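Local coordinates for metallo-beta-lactamase (Serratia marcescens, PDB 5AXO), which hydrolyses beta-lactam antibiotics at a two-zinc site and is held here with a ring-opened carbapenem product, at residues A[70-75]-A[149-154]; A[170-175]-A[212-217]. All coordinates share one frame; numbering follows the deposited sequence. Where two conformers were deposited one is given.

Interaction 1 (A[70-75]-A[149-154]). With ZN (zinc ion), chain B; NA (sodium ion), chain K; LMP ((2~{S},3~{R},4~{S})-2-[(2~{S},3~{R})-1,3-bis(oxidanyl)-1-oxidanylidene-butan-2-yl]-4-[(3~{S},5~{S})-5-(dimethylcarbamoy l)pyrrolidin-3-yl]sulfanyl-3-methyl-3,4-dihydro-2~{H}-pyrrole-5-carboxylic acid), chain R.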
# COMPACT_ATOMS: atom_id res chain seq x y z
N SER A 70 -1.64 -3.63 -5.72
CA SER A 70 -2.15 -3.96 -4.40
C SER A 70 -0.99 -4.18 -3.44
O SER A 70 -0.08 -4.98 -3.77
CB SER A 70 -2.96 -5.25 -4.49
OG SER A 70 -3.38 -5.70 -3.21
N THR A 71 -0.98 -3.51 -2.31
CA THR A 71 -0.12 -3.89 -1.23
C THR A 71 -0.49 -5.24 -0.64
O THR A 71 0.32 -6.21 -0.72
CB THR A 71 -0.09 -2.83 -0.12
OG1 THR A 71 -1.40 -2.59 0.34
CG2 THR A 71 0.61 -1.55 -0.53
N HIS A 72 -1.67 -5.34 -0.03
CA HIS A 72 -2.14 -6.64 0.38
C HIS A 72 -3.65 -6.69 0.46
O HIS A 72 -4.37 -5.69 0.39
CB HIS A 72 -1.50 -7.01 1.75
CG HIS A 72 -2.09 -6.27 2.92
ND1 HIS A 72 -1.54 -5.10 3.40
CD2 HIS A 72 -3.14 -6.54 3.73
CE1 HIS A 72 -2.24 -4.68 4.44
NE2 HIS A 72 -3.21 -5.54 4.68
N SER A 73 -4.12 -7.93 0.59
CA SER A 73 -5.49 -8.31 0.29
C SER A 73 -6.38 -8.38 1.52
O SER A 73 -6.92 -9.44 1.84
CB SER A 73 -5.50 -9.65 -0.44
OG SER A 73 -4.72 -10.60 0.25
N HIS A 74 -6.53 -7.23 2.20
CA HIS A 74 -7.56 -7.09 3.25
C HIS A 74 -8.55 -5.99 2.85
O HIS A 74 -8.21 -5.10 2.04
CB HIS A 74 -6.93 -6.73 4.59
CG HIS A 74 -6.13 -7.83 5.18
ND1 HIS A 74 -5.09 -7.59 6.06
CD2 HIS A 74 -6.23 -9.17 5.04
CE1 HIS A 74 -4.62 -8.75 6.46
NE2 HIS A 74 -5.29 -9.72 5.86
N GLU A 75 -9.74 -6.01 3.44
CA GLU A 75 -10.80 -5.13 3.01
C GLU A 75 -10.43 -3.67 3.08
O GLU A 75 -10.95 -2.87 2.32
CB GLU A 75 -12.05 -5.37 3.87
CG GLU A 75 -11.93 -4.93 5.33
CD GLU A 75 -13.19 -5.08 6.19
OE1 GLU A 75 -14.29 -4.79 5.70
OE2 GLU A 75 -13.06 -5.48 7.36
N GLY A 149 4.21 -11.36 5.46
CA GLY A 149 4.18 -11.53 6.90
C GLY A 149 2.83 -11.19 7.45
O GLY A 149 2.16 -12.03 8.04
N HIS A 150 2.35 -9.98 7.14
CA HIS A 150 1.00 -9.58 7.44
C HIS A 150 0.03 -10.34 6.49
O HIS A 150 -1.07 -10.73 6.91
CB HIS A 150 0.88 -8.04 7.32
CG HIS A 150 -0.48 -7.48 7.60
ND1 HIS A 150 -0.94 -7.20 8.87
CD2 HIS A 150 -1.45 -7.03 6.76
CE1 HIS A 150 -2.09 -6.56 8.78
NE2 HIS A 150 -2.49 -6.58 7.53
N THR A 151 0.47 -10.58 5.25
CA THR A 151 -0.16 -11.53 4.35
C THR A 151 0.99 -12.19 3.58
O THR A 151 2.08 -11.63 3.45
CB THR A 151 -1.10 -10.86 3.32
OG1 THR A 151 -0.34 -10.04 2.43
CG2 THR A 151 -2.24 -10.14 3.98
N GLU A 152 0.71 -13.34 2.96
CA GLU A 152 1.79 -14.03 2.25
C GLU A 152 2.19 -13.28 0.98
O GLU A 152 3.38 -13.31 0.59
CB GLU A 152 1.36 -15.44 1.86
CG GLU A 152 2.49 -16.32 1.38
CD GLU A 152 2.07 -17.78 1.27
OE1 GLU A 152 0.92 -18.10 1.64
OE2 GLU A 152 2.92 -18.58 0.78
N GLY A 153 1.23 -12.60 0.32
CA GLY A 153 1.51 -11.95 -0.95
C GLY A 153 1.75 -10.46 -0.84
O GLY A 153 1.69 -9.76 -1.86
N GLY A 154 2.13 -9.97 0.33
CA GLY A 154 2.28 -8.50 0.52
C GLY A 154 3.39 -7.96 -0.36
O GLY A 154 4.46 -8.59 -0.46
ZN ZN B . -4.13 -5.83 6.46
NA NA K . 0.30 -7.71 -3.31
C1 LMP R . -5.11 -3.29 11.84
C2 LMP R . -3.63 -3.31 11.41
C3 LMP R . -3.75 -3.06 9.92
O7A LMP R . -4.00 1.45 14.94
C6A LMP R . -4.47 1.73 13.84
N7A LMP R . -5.65 2.32 13.69
C9A LMP R . -6.11 2.92 12.44
C8A LMP R . -6.59 2.50 14.79
C5A LMP R . -3.69 1.43 12.59
C2A LMP R . -4.05 0.05 12.04
N3A LMP R . -2.23 1.41 12.87
C4A LMP R . -1.61 0.39 11.99
C1A LMP R . -2.74 -0.55 11.56
S21 LMP R . -2.54 -2.15 12.26
C31 LMP R . -2.56 -3.05 9.07
O31 LMP R . -1.45 -2.99 9.65
O32 LMP R . -2.66 -3.04 7.74
N4 LMP R . -4.94 -2.95 9.49
C11 LMP R . -5.50 -4.62 12.52
C5 LMP R . -5.92 -2.92 10.56
C6 LMP R . -7.13 -3.76 10.10
C61 LMP R . -6.90 -5.26 9.80
O62 LMP R . -5.58 -5.63 9.37
C62 LMP R . -7.86 -5.79 8.73
C7 LMP R . -8.19 -3.63 11.15
O71 LMP R . -9.05 -4.48 11.32
O72 LMP R . -8.24 -2.51 11.84
O HOH W 1 -2.30 -8.18 -2.44
O HOH W 2 -5.18 -4.44 6.97

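Interaction 2 (A[170-175]-A[212-217]). With NA (sodium ion), chain E; ZN (zinc ion), chain C; LMP ((2~{S},3~{R},4~{S})-2-[(2~{S},3~{R})-1,3-bis(oxidanyl)-1-oxidanylidene-butan-2-yl]-4-[(3~{S},5~{S})-5-(dimethylcarbamoy l)pyrrolidin-3-yl]sulfanyl-3-methyl-3,4-dihydro-2~{H}-pyrrole-5-carboxylic acid), chain R.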
# COMPACT_ATOMS: atom_id res chain seq x y z
N VAL A 170 10.50 7.18 -3.74
CA VAL A 170 9.22 7.08 -3.05
C VAL A 170 8.92 5.61 -2.83
O VAL A 170 9.18 4.73 -3.67
CB VAL A 170 8.10 7.69 -3.92
CG1 VAL A 170 6.76 7.66 -3.19
CG2 VAL A 170 8.46 9.09 -4.37
N VAL A 171 8.44 5.31 -1.63
CA VAL A 171 8.06 3.97 -1.20
C VAL A 171 6.63 3.96 -0.70
O VAL A 171 6.31 4.73 0.20
CB VAL A 171 8.96 3.49 -0.03
CG1 VAL A 171 8.55 2.11 0.42
CG2 VAL A 171 10.43 3.54 -0.43
N PHE A 172 5.80 3.11 -1.28
CA PHE A 172 4.47 2.82 -0.74
C PHE A 172 4.64 1.55 0.07
O PHE A 172 4.72 0.43 -0.46
CB PHE A 172 3.42 2.69 -1.86
CG PHE A 172 1.99 2.80 -1.38
CD1 PHE A 172 1.42 1.83 -0.58
CD2 PHE A 172 1.20 3.87 -1.76
CE1 PHE A 172 0.08 1.89 -0.19
CE2 PHE A 172 -0.12 3.95 -1.35
CZ PHE A 172 -0.68 2.96 -0.57
N ALA A 173 4.62 1.73 1.39
CA ALA A 173 5.05 0.70 2.32
C ALA A 173 3.83 -0.15 2.72
O ALA A 173 2.87 0.35 3.32
CB ALA A 173 5.71 1.32 3.54
N ASP A 174 3.85 -1.44 2.38
CA ASP A 174 2.87 -2.37 2.87
C ASP A 174 2.96 -2.45 4.37
O ASP A 174 3.96 -2.09 5.01
CB ASP A 174 3.09 -3.73 2.24
CG ASP A 174 1.92 -4.71 2.42
OD1 ASP A 174 0.84 -4.24 2.76
OD2 ASP A 174 2.18 -5.92 2.27
N SER A 175 1.87 -2.92 4.95
CA SER A 175 1.83 -3.19 6.39
C SER A 175 2.76 -4.34 6.77
O SER A 175 2.75 -5.38 6.12
CB SER A 175 0.41 -3.54 6.79
OG SER A 175 -0.50 -2.47 6.46
N ILE A 212 5.18 6.48 2.06
CA ILE A 212 3.75 6.55 2.21
C ILE A 212 3.31 5.19 2.72
O ILE A 212 3.35 4.22 1.99
CB ILE A 212 3.05 6.89 0.86
CG1 ILE A 212 3.56 8.25 0.35
CG2 ILE A 212 1.55 6.93 1.02
CD1 ILE A 212 3.56 8.46 -1.15
N ALA A 213 2.86 5.13 3.98
CA ALA A 213 2.51 3.86 4.57
C ALA A 213 1.05 3.55 4.27
O ALA A 213 0.21 4.44 4.22
CB ALA A 213 2.72 3.91 6.07
N ALA A 214 0.72 2.28 4.09
CA ALA A 214 -0.66 1.88 3.75
C ALA A 214 -1.73 2.43 4.70
O ALA A 214 -2.78 2.94 4.29
CB ALA A 214 -0.72 0.37 3.66
N HIS A 215 -1.39 2.42 5.99
CA HIS A 215 -2.10 3.23 6.99
C HIS A 215 -1.28 4.50 7.13
O HIS A 215 -0.19 4.47 7.66
CB HIS A 215 -2.21 2.49 8.34
CG HIS A 215 -3.18 1.36 8.31
ND1 HIS A 215 -4.53 1.53 8.52
CD2 HIS A 215 -3.01 0.07 7.94
CE1 HIS A 215 -5.15 0.39 8.28
NE2 HIS A 215 -4.26 -0.51 7.92
N PRO A 216 -1.82 5.64 6.68
CA PRO A 216 -0.95 6.82 6.47
C PRO A 216 -0.31 7.31 7.74
O PRO A 216 0.78 7.89 7.72
CB PRO A 216 -1.87 7.85 5.81
CG PRO A 216 -3.25 7.37 6.09
CD PRO A 216 -3.16 5.87 6.14
N GLU A 217 -1.03 7.16 8.84
CA GLU A 217 -0.47 7.64 10.12
C GLU A 217 0.76 6.87 10.62
O GLU A 217 1.51 7.39 11.46
CB GLU A 217 -1.53 7.67 11.20
CG GLU A 217 -2.05 6.34 11.71
CD GLU A 217 -2.90 5.49 10.79
OE1 GLU A 217 -3.31 5.89 9.67
OE2 GLU A 217 -3.00 4.30 11.19
NA NA E . -5.03 8.10 9.48
ZN ZN C . -4.77 -2.42 7.19
C1 LMP R . -5.11 -3.29 11.84
C2 LMP R . -3.63 -3.31 11.41
C3 LMP R . -3.75 -3.06 9.92
O7A LMP R . -4.00 1.45 14.94
C6A LMP R . -4.47 1.73 13.84
N7A LMP R . -5.65 2.32 13.69
C9A LMP R . -6.11 2.92 12.44
C8A LMP R . -6.59 2.50 14.79
C5A LMP R . -3.69 1.43 12.59
C2A LMP R . -4.05 0.05 12.04
N3A LMP R . -2.23 1.41 12.87
C4A LMP R . -1.61 0.39 11.99
C1A LMP R . -2.74 -0.55 11.56
S21 LMP R . -2.54 -2.15 12.26
C31 LMP R . -2.56 -3.05 9.07
O31 LMP R . -1.45 -2.99 9.65
O32 LMP R . -2.66 -3.04 7.74
N4 LMP R . -4.94 -2.95 9.49
C11 LMP R . -5.50 -4.62 12.52
C5 LMP R . -5.92 -2.92 10.56
C6 LMP R . -7.13 -3.76 10.10
C61 LMP R . -6.90 -5.26 9.80
O62 LMP R . -5.58 -5.63 9.37
C62 LMP R . -7.86 -5.79 8.73
C7 LMP R . -8.19 -3.63 11.15
O71 LMP R . -9.05 -4.48 11.32
O72 LMP R . -8.24 -2.51 11.84
O HOH W 3 0.57 0.32 7.05
O HOH W 2 -5.18 -4.44 6.97
O HOH W 4 -7.26 7.04 10.60
O HOH W 5 -4.52 9.65 11.95

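Interaction 1 (A[70-75]-A[149-154])
H72, H74 and H150 meet at the three-histidine zinc site of the metallo-beta-lactamase, where two loops from distant parts of the chain close round one metal. H72 NE2 and H74 ND1 each lie 2.0 Å from the zinc, and H150 NE2 lies 2.1 Å from it; water 2 is the fourth ligand. The plane of the H150 ring is steeply inclined to those of the other two: H150 presents its CD2 edge to one face of H72 in an offset edge-to-face pair, planes at 76°, with H150 CD2 only 3.1 Å from H72 NE2. H74 instead offers H150 the edge of its ring, close to its plane. Placing CG of H72 between the backbone N and the carbonyl carbon (chi1 75°) turns the imidazole toward 149-154. Residues 72 to 77 spell the HxHxDH signature of the superfamily, whose D76 and H77 serve the second zinc. Each histidine also has its other ring nitrogen held: H72 by D174, H74 by D111 and H150 by the carbonyl of T177, a second shell that fixes ring rotation and, for the two carboxylates, would probably make the imidazoles stronger donors to the metal. T151 CG2 touches both the H72 and H74 rings, 3.6 Å from H74 NE2, whereas its OG1 lies against H72 CB and is hydrogen-bonded to N98 ND2. Farther back the loops share a sodium ion, bound by the carbonyls of S70, T71 and G153 and by water 1, and G154 CA makes a CH···O contact with T71 O at 3.3 Å.

Interaction 2 (A[170-175]-A[212-217])
F172 and I212 lie side by side on one face of a parallel strand pair. With its CG anti to the backbone N (chi1 -163°), the phenyl ring of F172 swings over the neighbouring strand, where one face, near its rim, covers the carbonyl oxygen of I212. The ring's CD2 edge comes within 4.1 Å of I212 CG2, while CE1 lies near CA and CB of A214. The other branch of I212 points back along the partner strand, and its CD1 meets V170 CG1 at 3.9 Å. A173 and A213 form the next pair and put their small methyls on the opposite face. Three backbone bonds hold this register: I212 N to V171 O (2.8 Å, almost straight at 174°), A173 N to I212 O (2.9 Å) and A214 N to A173 O (3.0 Å). I212 thus both gives and accepts a bond, and its carbonyl, beneath the ring of F172, is also approached by the CA-H of that residue.

Beyond the strand ends the two segments turn to the active site. S175 was modelled in two conformers; in the one described, its OG lies in the plane of the H215 ring at its edge, donates to carboxylate oxygen O32 of the opened carbapenem at 2.6 Å and accepts from water 3, which in turn accepts the backbone N-H of H215. The H215 ring stands with one face over C1A of the product and binds the second zinc through NE2 at 2.1 Å; D76 and H77 complete the protein ligands of that metal. Strands 166-173 and 210-213 are joined through helix 190-205 in a beta-alpha-beta crossover. Their C-terminal ends deliver S175 and H215 to the dinuclear site at the edge of the alpha-beta/beta-alpha sandwich characteristic of the metallo-beta-lactamase fold.

How the interactions relate
From the N terminus, strand 65-69 of the seven-stranded sheet runs into 70-75, and interaction 1 closes a long loop when 149-154 arrives between strands 140-146 and 155-163 of the five-stranded sheet. It therefore ties the two sheets together at the metal site. Interaction 2 opens only afterwards, on strand 166-173, and closes a shorter loop through helix 190-205 at edge strand 210-213. The contacts follow in series, neither nested nor crossed. They nevertheless meet in space: H150 CB packs against S175 O at 3.5 Å, and water 2 bridges the two zinc ions, one from each contact, beside the shared product.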